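Local coordinates for transcription regulator (PDB 3CRJ), which regulates transcription as a member of the TetR family, probably by binding cis-regulatory DNA through a helix-turn-helix motif, at the interface of chains A and B. Numbering follows the deposited sequence. Chains: chain A/B, Transcription regulator.

Contact 1: the interface of chains A and B. Residues chain A 165-166, 169-170, 173, 186, 189; chain B 162, 165-166.
A:Arg173 touches B:Thr165 at CD, short of its flat guanidinium group: CD lies 3.8 Å from CA of B:Thr165, and a bend at chi3 (55°) turns the guanidinium away from the direction of the preceding chain. The other flat groups are backbone amides of helix A 156-176, and B:Thr165 is set against them. Its chi1 of -58° sets OG1 beside the backbone N and leaves the methyl CG2 anti to that N; the methyl rests against both the carbonyl O of A:Ile166, at 3.4 Å, and N of A:Ala170, while A:Ala186 CB from the neighbouring helix bounds the same methyl. A:Gly169 has no side chain to hold the helices apart, and its CA comes to 3.3 Å from the carbonyl O of B:Thr165. The patch belongs to the helix-bundle dimer interface typical of TetR-family regulators, and the small residues here probably allow the two 156-176 helices to approach closely. A:Ile166 and B:Ile166 run side by side in the same direction, with their CG1 atoms 3.9 Å apart. At the other end, the hydroxyls of A:Thr189 and B:Ser162 hydrogen bond, with either possible as donor. Exchanging A:Thr189 for an alanine would probably leave B:Ser162 OG without this partner and open a gap beside its CB, where the threonine methyl now packs. The bond spans 2.5 Å from A:Thr189 OG1 to B:Ser162 OG.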
loop_
_atom_site.group_PDB
_atom_site.type_symbol
_atom_site.label_atom_id
_atom_site.label_comp_id
_atom_site.label_asym_id
_atom_site.label_seq_id
_atom_site.Cartn_x
_atom_site.Cartn_y
_atom_site.Cartn_z
ATOM N N THR A 165 6.566 -2.546 6.920
ATOM C CA THR A 165 5.954 -1.322 6.461
ATOM C C THR A 165 6.651 -0.824 5.206
ATOM O O THR A 165 6.000 -0.544 4.193
ATOM C CB THR A 165 5.932 -0.249 7.551
ATOM O OG1 THR A 165 5.243 -0.763 8.700
ATOM C CG2 THR A 165 5.215 0.991 7.031
ATOM N N ILE A 166 7.975 -0.753 5.270
ATOM C CA ILE A 166 8.801 -0.423 4.105
ATOM C C ILE A 166 8.362 -1.311 2.945
ATOM O O ILE A 166 7.982 -0.793 1.907
ATOM C CB ILE A 166 10.334 -0.509 4.430
ATOM C CG1 ILE A 166 10.698 0.565 5.449
ATOM C CG2 ILE A 166 11.203 -0.398 3.177
ATOM C CD1 ILE A 166 11.930 0.252 6.249
ATOM N N GLY A 169 5.043 -0.337 1.723
ATOM C CA GLY A 169 5.127 0.991 1.145
ATOM C C GLY A 169 5.520 0.919 -0.315
ATOM O O GLY A 169 4.854 1.491 -1.196
ATOM N N ALA A 170 6.616 0.205 -0.559
ATOM C CA ALA A 170 7.173 0.034 -1.885
ATOM C C ALA A 170 6.143 -0.546 -2.849
ATOM O O ALA A 170 6.022 -0.064 -3.968
ATOM C CB ALA A 170 8.382 -0.862 -1.802
ATOM N N ARG A 173 3.461 2.123 -3.786
ATOM C CA ARG A 173 3.951 3.272 -4.529
ATOM C C ARG A 173 4.423 2.832 -5.907
ATOM O O ARG A 173 4.381 3.609 -6.863
ATOM C CB ARG A 173 5.074 3.986 -3.781
ATOM C CG ARG A 173 4.703 4.533 -2.420
ATOM C CD ARG A 173 5.911 5.200 -1.727
ATOM N NE ARG A 173 6.504 6.228 -2.577
ATOM C CZ ARG A 173 6.040 7.466 -2.686
ATOM N NH1 ARG A 173 4.978 7.856 -1.983
ATOM N NH2 ARG A 173 6.632 8.325 -3.504
ATOM N N ALA A 186 13.186 1.562 -1.966
ATOM C CA ALA A 186 12.769 0.887 -0.723
ATOM C C ALA A 186 13.755 -0.184 -0.260
ATOM O O ALA A 186 13.969 -0.360 0.937
ATOM C CB ALA A 186 11.376 0.301 -0.841
ATOM N N THR A 189 16.185 1.864 1.562
ATOM C CA THR A 189 15.564 2.221 2.828
ATOM C C THR A 189 15.645 1.033 3.798
ATOM O O THR A 189 16.169 1.175 4.921
ATOM C CB THR A 189 14.126 2.627 2.611
ATOM O OG1 THR A 189 14.094 3.738 1.715
ATOM C CG2 THR A 189 13.462 3.015 3.924
ATOM N N SER B 162 12.088 7.873 1.266
ATOM C CA SER B 162 12.120 6.855 2.288
ATOM C C SER B 162 10.999 7.086 3.309
ATOM O O SER B 162 10.278 6.140 3.658
ATOM C CB SER B 162 13.472 6.842 3.001
ATOM O OG SER B 162 14.460 6.205 2.228
ATOM N N THR B 165 7.781 6.056 1.727
ATOM C CA THR B 165 7.574 4.633 1.655
ATOM C C THR B 165 6.977 4.192 2.991
ATOM O O THR B 165 5.932 3.560 3.022
ATOM C CB THR B 165 8.888 3.949 1.326
ATOM O OG1 THR B 165 9.334 4.489 0.095
ATOM C CG2 THR B 165 8.723 2.457 1.149
ATOM N N ILE B 166 7.606 4.582 4.092
ATOM C CA ILE B 166 7.074 4.271 5.415
ATOM C C ILE B 166 5.596 4.754 5.568
ATOM O O ILE B 166 4.738 3.982 6.010
ATOM C CB ILE B 166 7.999 4.822 6.529
ATOM C CG1 ILE B 166 9.342 4.101 6.496
ATOM C CG2 ILE B 166 7.371 4.706 7.897
ATOM C CD1 ILE B 166 10.475 4.913 7.111
#

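Contact 2: the interface of chains A and B. Residues chain A 111-112, 114-115, 118; chain B 108, 111-112, 115, 175.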
loop_
_atom_site.group_PDB
_atom_site.type_symbol
_atom_site.label_atom_id
_atom_site.label_comp_id
_atom_site.label_asym_id
_atom_site.label_seq_id
_atom_site.Cartn_x
_atom_site.Cartn_y
_atom_site.Cartn_z
ATOM N N LEU A 111 -2.975 -5.089 -5.769
ATOM C CA LEU A 111 -3.404 -3.915 -5.012
ATOM C C LEU A 111 -4.927 -3.791 -5.057
ATOM O O LEU A 111 -5.556 -3.442 -4.061
ATOM C CB LEU A 111 -2.789 -2.641 -5.589
ATOM C CG LEU A 111 -2.362 -1.426 -4.737
ATOM C CD1 LEU A 111 -2.634 -0.127 -5.506
ATOM C CD2 LEU A 111 -2.933 -1.338 -3.320
ATOM N N GLU A 112 -5.517 -4.092 -6.209
ATOM C CA GLU A 112 -6.964 -4.067 -6.337
ATOM C C GLU A 112 -7.530 -5.047 -5.333
ATOM O O GLU A 112 -8.464 -4.729 -4.597
ATOM C CB GLU A 112 -7.431 -4.466 -7.740
ATOM C CG GLU A 112 -7.060 -3.529 -8.865
ATOM C CD GLU A 112 -7.556 -4.042 -10.216
ATOM O OE1 GLU A 112 -6.710 -4.470 -11.036
ATOM O OE2 GLU A 112 -8.792 -4.041 -10.460
ATOM N N ARG A 114 -6.063 -6.287 -2.646
ATOM C CA ARG A 114 -5.764 -5.839 -1.283
ATOM C C ARG A 114 -6.754 -4.804 -0.814
ATOM O O ARG A 114 -7.184 -4.829 0.338
ATOM C CB ARG A 114 -4.369 -5.260 -1.161
ATOM C CG ARG A 114 -3.294 -6.286 -0.982
ATOM C CD ARG A 114 -1.948 -5.622 -0.713
ATOM N NE ARG A 114 -0.823 -6.517 -0.972
ATOM C CZ ARG A 114 -0.173 -6.574 -2.138
ATOM N NH1 ARG A 114 -0.552 -5.790 -3.163
ATOM N NH2 ARG A 114 0.851 -7.426 -2.284
ATOM N N SER A 115 -7.111 -3.886 -1.710
ATOM C CA SER A 115 -8.085 -2.852 -1.374
ATOM C C SER A 115 -9.452 -3.457 -1.105
ATOM O O SER A 115 -10.286 -2.814 -0.492
ATOM C CB SER A 115 -8.139 -1.746 -2.431
ATOM O OG SER A 115 -8.862 -2.146 -3.577
ATOM N N PRO A 118 -11.119 -5.632 3.118
ATOM C CA PRO A 118 -12.156 -5.351 4.119
ATOM C C PRO A 118 -13.577 -5.790 3.729
ATOM O O PRO A 118 -14.502 -5.668 4.546
ATOM C CB PRO A 118 -12.101 -3.822 4.279
ATOM C CG PRO A 118 -10.904 -3.367 3.572
ATOM C CD PRO A 118 -10.609 -4.386 2.518
ATOM N N VAL B 108 -10.226 3.215 3.927
ATOM C CA VAL B 108 -10.589 2.061 3.117
ATOM C C VAL B 108 -10.876 2.447 1.666
ATOM O O VAL B 108 -10.348 1.842 0.724
ATOM C CB VAL B 108 -11.800 1.350 3.729
ATOM C CG1 VAL B 108 -12.378 0.317 2.764
ATOM C CG2 VAL B 108 -11.411 0.718 5.061
ATOM N N LEU B 111 -7.873 3.632 -0.189
ATOM C CA LEU B 111 -7.081 2.567 -0.804
ATOM C C LEU B 111 -7.742 2.122 -2.099
ATOM O O LEU B 111 -7.064 1.867 -3.096
ATOM C CB LEU B 111 -6.908 1.367 0.128
ATOM C CG LEU B 111 -5.591 0.550 0.176
ATOM C CD1 LEU B 111 -5.840 -0.922 0.554
ATOM C CD2 LEU B 111 -4.734 0.602 -1.066
ATOM N N GLU B 112 -9.069 2.041 -2.098
ATOM C CA GLU B 112 -9.765 1.620 -3.317
ATOM C C GLU B 112 -9.485 2.560 -4.504
ATOM O O GLU B 112 -9.168 2.080 -5.591
ATOM C CB GLU B 112 -11.253 1.438 -3.086
ATOM C CG GLU B 112 -11.627 0.388 -2.069
ATOM C CD GLU B 112 -13.124 0.298 -1.926
ATOM O OE1 GLU B 112 -13.669 0.911 -0.990
ATOM O OE2 GLU B 112 -13.773 -0.339 -2.784
ATOM N N SER B 115 -6.058 1.921 -5.898
ATOM C CA SER B 115 -6.044 0.752 -6.762
ATOM C C SER B 115 -6.634 1.030 -8.156
ATOM O O SER B 115 -6.412 0.268 -9.082
ATOM C CB SER B 115 -6.739 -0.428 -6.067
ATOM O OG SER B 115 -8.150 -0.319 -6.100
ATOM N N VAL B 175 -5.315 -0.604 6.643
ATOM C CA VAL B 175 -6.584 -1.168 6.167
ATOM C C VAL B 175 -6.506 -2.659 5.873
ATOM O O VAL B 175 -7.449 -3.403 6.206
ATOM C CB VAL B 175 -7.270 -0.414 4.978
ATOM C CG1 VAL B 175 -6.741 0.998 4.820
ATOM C CG2 VAL B 175 -7.144 -1.187 3.701
#
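A:Ser115 and B:Ser115 face each other across the two-fold axis of the dimer, a small polar pair framed by leucines. The side chain of A:Ser115 can be followed outwards in two steps. Its CB rests on the backbone of helix B 107-116, 3.8 Å from CA of B:Glu112 and similarly near the carbonyl O of B:Leu111. Its tip, OG, then meets OG of B:Ser115 at 3.2 Å, in a hydrogen bond whose donor is not settled. The same hydroxyl turns back to its own helix: with chi1 at 77° it sits between the backbone N and the carbonyl carbon, and donates to the carbonyl O of A:Glu112 at 2.8 Å. That bond meets the carbonyl at 124°, with the donor tilted 27° from its plane, and B:Ser115 makes the equivalent bond to B:Glu112 O. Because each hydroxyl carries one hydrogen, the two internal bonds and the bond across the axis probably share their hydrogens rather than all being strong at once.

Leucines flank this pair. B:Leu111 divides its contacts between its branches: CD1 packs on CA of A:Ser115 at 3.5 Å, whereas CD2 meets CD2 of A:Leu111, also at 3.5 Å, as the two side chains cross near the axis. A:Leu111 makes the matching contact, with CD1 on CA of B:Ser115. The glutamates contribute through their aliphatic stems, CG of B:Glu112 lying near the carbonyl O of A:Ser115. Farther from the axis, A:Pro118, in the 3-10 helix 117-119, packs on B:Val108 and lies near the carbonyl O of B:Val175, in helix B 156-176. Proline ring and valine slide past each other in opposite directions, with A:Pro118 CG 4.0 Å from B:Val108 CG1.

Contact 1 and contact 2 belong to one two-fold symmetric interface, their C-alpha centres about 17 Å apart. Helix B 156-176 serves both: its middle enters contact 1, and its end, at B:Val175, reaches contact 2. Contact 1 otherwise relies on the two C-terminal helices of chain A, 156-176 and 181-198, the kind of pairing that typically dimerises TetR-family regulators. Contact 2 adds the shorter helices A 104-115 and B 107-116. Joining the subunits at two separated places is likely to limit their relative rotation, which would help to fix the spacing of the paired DNA-binding domains.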